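Local structure of aspartate-semialdehyde dehydrogenase (Vibrio cholerae, 2QZ9) at the interface of chains A and B. The protein catalyses the NADPH-dependent reductive dephosphorylation of L-aspartyl-4-phosphate to L-aspartate-semialdehyde, a step on the way to lysine, methionine and threonine. Residues are numbered along the deposited sequence; one frame, centred on the assembly and turned at random. Chains: chain A/B, Aspartate-semialdehyde dehydrogenase.

Contacts 1 and 2 belong to the two-fold interface of the homodimer, with their C-alpha centres about 23 Å apart. They share no residue. Contact 1 joins loops and the start of helix 282-286, whereas contact 2, strongly polar, sets strands 151-158 and 230-234, a loop and the start of helix 211-224 of chain A against strands of chain B. Segment 239-240 of contact 1 and strand 244-252 of contact 2, with B:Ala247 and B:His249, are neighbours in sequence but come from opposite subunits. Contact 1 is centred about 10 Å from catalytic A:His244, contact 2 about 16 Å, so dimerisation may steady the active-site surroundings.

Contact 1: the interface of chains A and B. Residues chain A 239-240, 282-283; chain B 192, 194-196.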
loop_
_atom_site.group_PDB
_atom_site.type_symbol
_atom_site.label_atom_id
_atom_site.label_comp_id
_atom_site.label_asym_id
_atom_site.label_seq_id
_atom_site.Cartn_x
_atom_site.Cartn_y
_atom_site.Cartn_z
ATOM N N PRO A 239 2.667 -8.712 1.915
ATOM C CA PRO A 239 3.387 -9.863 2.486
ATOM C C PRO A 239 3.773 -9.651 3.938
ATOM O O PRO A 239 4.946 -9.735 4.301
ATOM C CB PRO A 239 4.645 -9.983 1.599
ATOM C CG PRO A 239 4.553 -8.869 0.583
ATOM C CD PRO A 239 3.561 -7.884 1.088
ATOM N N VAL A 240 2.758 -9.375 4.748
ATOM C CA VAL A 240 2.887 -9.127 6.176
ATOM C C VAL A 240 2.059 -10.203 6.891
ATOM O O VAL A 240 1.059 -10.664 6.341
ATOM C CB VAL A 240 2.365 -7.708 6.524
ATOM C CG1 VAL A 240 2.415 -7.441 8.016
ATOM C CG2 VAL A 240 3.171 -6.646 5.752
ATOM N N GLN A 282 3.159 -2.282 11.207
ATOM C CA GLN A 282 2.626 -3.601 11.536
ATOM C C GLN A 282 3.569 -4.486 12.388
ATOM O O GLN A 282 3.211 -4.865 13.499
ATOM C CB GLN A 282 2.219 -4.313 10.242
ATOM C CG GLN A 282 0.983 -3.691 9.558
ATOM C CD GLN A 282 1.039 -3.777 8.047
ATOM O OE1 GLN A 282 1.967 -3.255 7.420
ATOM N NE2 GLN A 282 0.047 -4.430 7.449
ATOM N N VAL A 283 4.762 -4.803 11.876
ATOM C CA VAL A 283 5.717 -5.661 12.604
ATOM C C VAL A 283 6.169 -5.037 13.920
ATOM O O VAL A 283 6.234 -5.714 14.951
ATOM C CB VAL A 283 6.983 -5.983 11.772
ATOM C CG1 VAL A 283 8.118 -6.486 12.681
ATOM C CG2 VAL A 283 6.674 -7.001 10.727
ATOM N N GLN B 192 12.354 -2.267 10.317
ATOM C CA GLN B 192 12.404 -3.575 9.651
ATOM C C GLN B 192 11.501 -3.562 8.416
ATOM O O GLN B 192 10.376 -3.058 8.463
ATOM C CB GLN B 192 11.964 -4.683 10.624
ATOM C CG GLN B 192 11.913 -6.110 10.039
ATOM C CD GLN B 192 11.230 -7.117 10.963
ATOM O OE1 GLN B 192 10.380 -7.905 10.525
ATOM N NE2 GLN B 192 11.588 -7.087 12.249
ATOM N N ALA B 194 11.364 -6.602 6.255
ATOM C CA ALA B 194 10.906 -7.968 6.058
ATOM C C ALA B 194 9.537 -8.082 6.704
ATOM O O ALA B 194 9.348 -7.677 7.861
ATOM C CB ALA B 194 11.887 -8.967 6.674
ATOM N N PHE B 195 8.583 -8.578 5.924
ATOM C CA PHE B 195 7.202 -8.806 6.381
ATOM C C PHE B 195 6.533 -7.550 6.980
ATOM O O PHE B 195 5.716 -7.653 7.902
ATOM C CB PHE B 195 7.163 -9.999 7.357
ATOM C CG PHE B 195 7.707 -11.284 6.766
ATOM C CD1 PHE B 195 8.866 -11.868 7.279
ATOM C CD2 PHE B 195 7.065 -11.897 5.687
ATOM C CE1 PHE B 195 9.382 -13.053 6.734
ATOM C CE2 PHE B 195 7.565 -13.081 5.123
ATOM C CZ PHE B 195 8.735 -13.659 5.645
ATOM N N ASN B 196 6.885 -6.377 6.442
ATOM C CA ASN B 196 6.494 -5.087 7.030
ATOM C C ASN B 196 6.225 -4.040 5.949
ATOM O O ASN B 196 6.637 -4.211 4.808
ATOM C CB ASN B 196 7.588 -4.582 7.961
ATOM C CG ASN B 196 7.072 -3.665 9.046
ATOM O OD1 ASN B 196 5.872 -3.620 9.344
ATOM N ND2 ASN B 196 7.985 -2.941 9.673
#
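B:Asn196 holds CG anti to its backbone N (chi1 -154°), which swings the amide towards the first turn of helix 282-286 of chain A. There A:Val283 has CG1 anti to its own N (chi1 162°) and CG2 beside it, so that both methyl groups face the B segment. This is a loop-to-helix-end contact of the aspartate-semialdehyde dehydrogenase dimer, within a homodimer built through the C-terminal domain. The polar link is a hydrogen bond from the main-chain N-H of A:Val283 to OD1 of B:Asn196, 3.0 Å long and nearly straight (168° at H). The donor stands well above the plane of the carbonyl, away from its lone pairs. Backbone N-H groups at a helix start are not used by the helix itself, so the amide oxygen appears to cap the helix start from the other subunit, and the helix end may in turn polarise it. The opposite end of the amide is tied down within chain B: ND2 donates to the main-chain O of B:Gln192 at 2.7 Å, with that oxygen close to the amide plane. Held at both ends, the amide has its rotation fixed and OD1 turned towards chain A. The two side chains cross obliquely, and CB of A:Val283 lies 3.6 Å from CG of B:Asn196. A:Val283 buries the most surface here, 76 Å². Its CG1 meets the amide end of the extended B:Gln192 chain, 3.6 Å from CD, the two side chains crossing at about a right angle. B:Phe195 turns its backbone through the left-handed helical region and places its carbonyl O between A:Val240, with CG1 3.3 Å away, and the CG2 side of A:Val283. A:Val240 CG2, beside its backbone N, packs 3.9 Å from CA of B:Asn196. On the remaining flank, the carbonyl O of A:Pro239 lies 3.3 Å from ring atom CD2 of B:Phe195.

Contact 2: the interface of chains A and B. Residues chain A 154-155, 208-210, 213, 232-234; chain B 247, 249, 296, 298, 308.
B:Arg298, with 55 Å² buried, is the centre of this contact of strands with a loop and a helix start. CG starts in the crowded position between backbone N and carbonyl carbon (chi1 70°), then the chain runs extended to NE, which sits over the face of the A:Tyr209 ring, 3.4 Å from its centroid, as a cation-pi contact. Guanidinium and ring stand 80° apart, so the arginine meets the ring by its NE edge. NH2 reaches past it to donate to OG1 of A:Thr234 at 3.0 Å, nearly in the guanidinium plane, while NH1 is held by the main-chain O of B:Arg296.

That same OG1 of A:Thr234 pairs with NE2 of B:His249 at 2.8 Å and touches a water also bound by B:Arg298 NH1, so the hydroxyl is gripped from several sides. Over one face of the B:Arg298 guanidinium lies B:Arg296, which meets A:Glu213 tip to tip in a nearly coplanar end-on salt bridge: NH2 to OE1 and NH1 to OE2, each 2.8 Å, on syn lone pairs. B:Arg296 NH2 also donates to an in-plane lone pair of A:Gly208 O at 2.9 Å. A:Glu213 probably offsets both stacked charges; A:Thr210 N steadies OE1 from above the carboxylate.

ND2 of B:Asn308 hydrogen-bonds OH of A:Tyr209 at 3.0 Å. As modelled, it also faces ND2 of A:Asn232 at 2.7 Å, and the OD1 atoms meet; turning the A:Asn232 amide over would probably pair both ends. Together these groups probably hold the strands of one subunit against the strand, loop and helix start of the other in the homodimer.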
loop_
_atom_site.group_PDB
_atom_site.type_symbol
_atom_site.label_atom_id
_atom_site.label_comp_id
_atom_site.label_asym_id
_atom_site.label_seq_id
_atom_site.Cartn_x
_atom_site.Cartn_y
_atom_site.Cartn_z
ATOM N N VAL A 154 -9.120 5.862 0.768
ATOM C CA VAL A 154 -8.352 4.971 1.633
ATOM C C VAL A 154 -7.772 3.804 0.825
ATOM O O VAL A 154 -8.454 3.214 -0.006
ATOM C CB VAL A 154 -9.224 4.461 2.817
ATOM C CG1 VAL A 154 -10.455 3.723 2.299
ATOM C CG2 VAL A 154 -8.419 3.609 3.791
ATOM N N THR A 155 -6.494 3.517 1.026
ATOM C CA THR A 155 -5.876 2.341 0.433
ATOM C C THR A 155 -5.250 1.565 1.574
ATOM O O THR A 155 -4.737 2.153 2.524
ATOM C CB THR A 155 -4.818 2.677 -0.651
ATOM O OG1 THR A 155 -3.644 3.238 -0.032
ATOM C CG2 THR A 155 -5.383 3.671 -1.672
ATOM N N GLY A 208 -16.668 -2.886 -10.179
ATOM C CA GLY A 208 -15.208 -2.871 -10.253
ATOM C C GLY A 208 -14.529 -3.018 -8.907
ATOM O O GLY A 208 -13.379 -3.449 -8.832
ATOM N N TYR A 209 -15.236 -2.659 -7.837
ATOM C CA TYR A 209 -14.701 -2.776 -6.485
ATOM C C TYR A 209 -14.823 -4.204 -6.008
ATOM O O TYR A 209 -15.584 -4.983 -6.583
ATOM C CB TYR A 209 -15.441 -1.851 -5.512
ATOM C CG TYR A 209 -15.156 -0.381 -5.718
ATOM C CD1 TYR A 209 -15.781 0.322 -6.733
ATOM C CD2 TYR A 209 -14.270 0.305 -4.890
ATOM C CE1 TYR A 209 -15.528 1.667 -6.939
ATOM C CE2 TYR A 209 -14.012 1.667 -5.088
ATOM C CZ TYR A 209 -14.653 2.333 -6.116
ATOM O OH TYR A 209 -14.439 3.667 -6.341
ATOM N N THR A 210 -14.096 -4.548 -4.952
ATOM C CA THR A 210 -14.226 -5.876 -4.370
ATOM C C THR A 210 -15.179 -5.791 -3.196
ATOM O O THR A 210 -15.557 -4.692 -2.785
ATOM C CB THR A 210 -12.879 -6.455 -3.893
ATOM O OG1 THR A 210 -12.375 -5.662 -2.818
ATOM C CG2 THR A 210 -11.871 -6.494 -5.024
ATOM N N GLU A 213 -13.656 -3.902 -0.290
ATOM C CA GLU A 213 -13.755 -2.475 -0.568
ATOM C C GLU A 213 -15.195 -2.005 -0.341
ATOM O O GLU A 213 -15.435 -1.014 0.358
ATOM C CB GLU A 213 -13.265 -2.181 -1.988
ATOM C CG GLU A 213 -11.789 -2.536 -2.192
ATOM C CD GLU A 213 -11.329 -2.538 -3.640
ATOM O OE1 GLU A 213 -12.151 -2.374 -4.566
ATOM O OE2 GLU A 213 -10.108 -2.705 -3.862
ATOM N N ASN A 232 -14.055 5.845 -0.724
ATOM C CA ASN A 232 -13.425 5.347 -1.953
ATOM C C ASN A 232 -12.202 4.487 -1.616
ATOM O O ASN A 232 -11.103 5.009 -1.464
ATOM C CB ASN A 232 -13.039 6.539 -2.829
ATOM C CG ASN A 232 -12.505 6.136 -4.184
ATOM O OD1 ASN A 232 -11.805 6.922 -4.828
ATOM N ND2 ASN A 232 -12.832 4.923 -4.635
ATOM N N PRO A 233 -12.400 3.174 -1.445
ATOM C CA PRO A 233 -11.296 2.281 -1.091
ATOM C C PRO A 233 -10.602 1.555 -2.250
ATOM O O PRO A 233 -11.228 1.267 -3.265
ATOM C CB PRO A 233 -11.971 1.244 -0.161
ATOM C CG PRO A 233 -13.494 1.536 -0.252
ATOM C CD PRO A 233 -13.674 2.441 -1.457
ATOM N N THR A 234 -9.302 1.303 -2.084
ATOM C CA THR A 234 -8.590 0.242 -2.796
ATOM C C THR A 234 -7.935 -0.625 -1.720
ATOM O O THR A 234 -7.082 -0.147 -0.963
ATOM C CB THR A 234 -7.489 0.772 -3.763
ATOM O OG1 THR A 234 -8.078 1.519 -4.833
ATOM C CG2 THR A 234 -6.669 -0.383 -4.362
ATOM N N ALA B 247 -1.727 2.801 -6.124
ATOM C CA ALA B 247 -3.165 2.959 -6.089
ATOM C C ALA B 247 -3.491 4.427 -6.414
ATOM O O ALA B 247 -3.151 5.325 -5.640
ATOM C CB ALA B 247 -3.636 2.591 -4.703
ATOM N N HIS B 249 -6.285 7.385 -7.452
ATOM C CA HIS B 249 -7.694 7.795 -7.444
ATOM C C HIS B 249 -7.748 9.218 -7.997
ATOM O O HIS B 249 -7.428 10.166 -7.286
ATOM C CB HIS B 249 -8.285 7.761 -6.008
ATOM C CG HIS B 249 -8.231 6.413 -5.336
ATOM N ND1 HIS B 249 -8.598 6.225 -4.017
ATOM C CD2 HIS B 249 -7.856 5.193 -5.791
ATOM C CE1 HIS B 249 -8.460 4.952 -3.693
ATOM N NE2 HIS B 249 -8.000 4.304 -4.748
ATOM N N ARG B 296 -7.575 -2.648 -12.588
ATOM C CA ARG B 296 -8.592 -2.152 -11.651
ATOM C C ARG B 296 -9.217 -0.821 -12.065
ATOM O O ARG B 296 -9.636 -0.055 -11.205
ATOM C CB ARG B 296 -8.040 -2.035 -10.220
ATOM C CG ARG B 296 -7.340 -3.278 -9.633
ATOM C CD ARG B 296 -8.294 -4.279 -8.965
ATOM N NE ARG B 296 -9.571 -3.685 -8.555
ATOM C CZ ARG B 296 -9.925 -3.402 -7.304
ATOM N NH1 ARG B 296 -9.105 -3.638 -6.276
ATOM N NH2 ARG B 296 -11.126 -2.874 -7.081
ATOM N N ARG B 298 -11.887 1.621 -12.880
ATOM C CA ARG B 298 -13.286 1.633 -12.466
ATOM C C ARG B 298 -13.716 3.041 -12.064
ATOM O O ARG B 298 -12.902 3.830 -11.578
ATOM C CB ARG B 298 -13.520 0.641 -11.305
ATOM C CG ARG B 298 -12.891 1.032 -9.948
ATOM C CD ARG B 298 -12.580 -0.196 -9.119
ATOM N NE ARG B 298 -12.148 0.122 -7.757
ATOM C CZ ARG B 298 -10.880 0.318 -7.376
ATOM N NH1 ARG B 298 -9.887 0.250 -8.254
ATOM N NH2 ARG B 298 -10.601 0.602 -6.111
ATOM N N ASN B 308 -10.609 5.287 -10.567
ATOM C CA ASN B 308 -9.572 4.598 -9.792
ATOM C C ASN B 308 -8.822 3.643 -10.702
ATOM O O ASN B 308 -9.407 3.046 -11.596
ATOM C CB ASN B 308 -10.132 3.765 -8.636
ATOM C CG ASN B 308 -10.881 4.580 -7.606
ATOM O OD1 ASN B 308 -10.986 5.809 -7.677
ATOM N ND2 ASN B 308 -11.412 3.880 -6.625
HETATM O O HOH W 1 -7.299 1.218 -7.561
HETATM O O HOH W 2 -11.367 -3.520 -10.556
#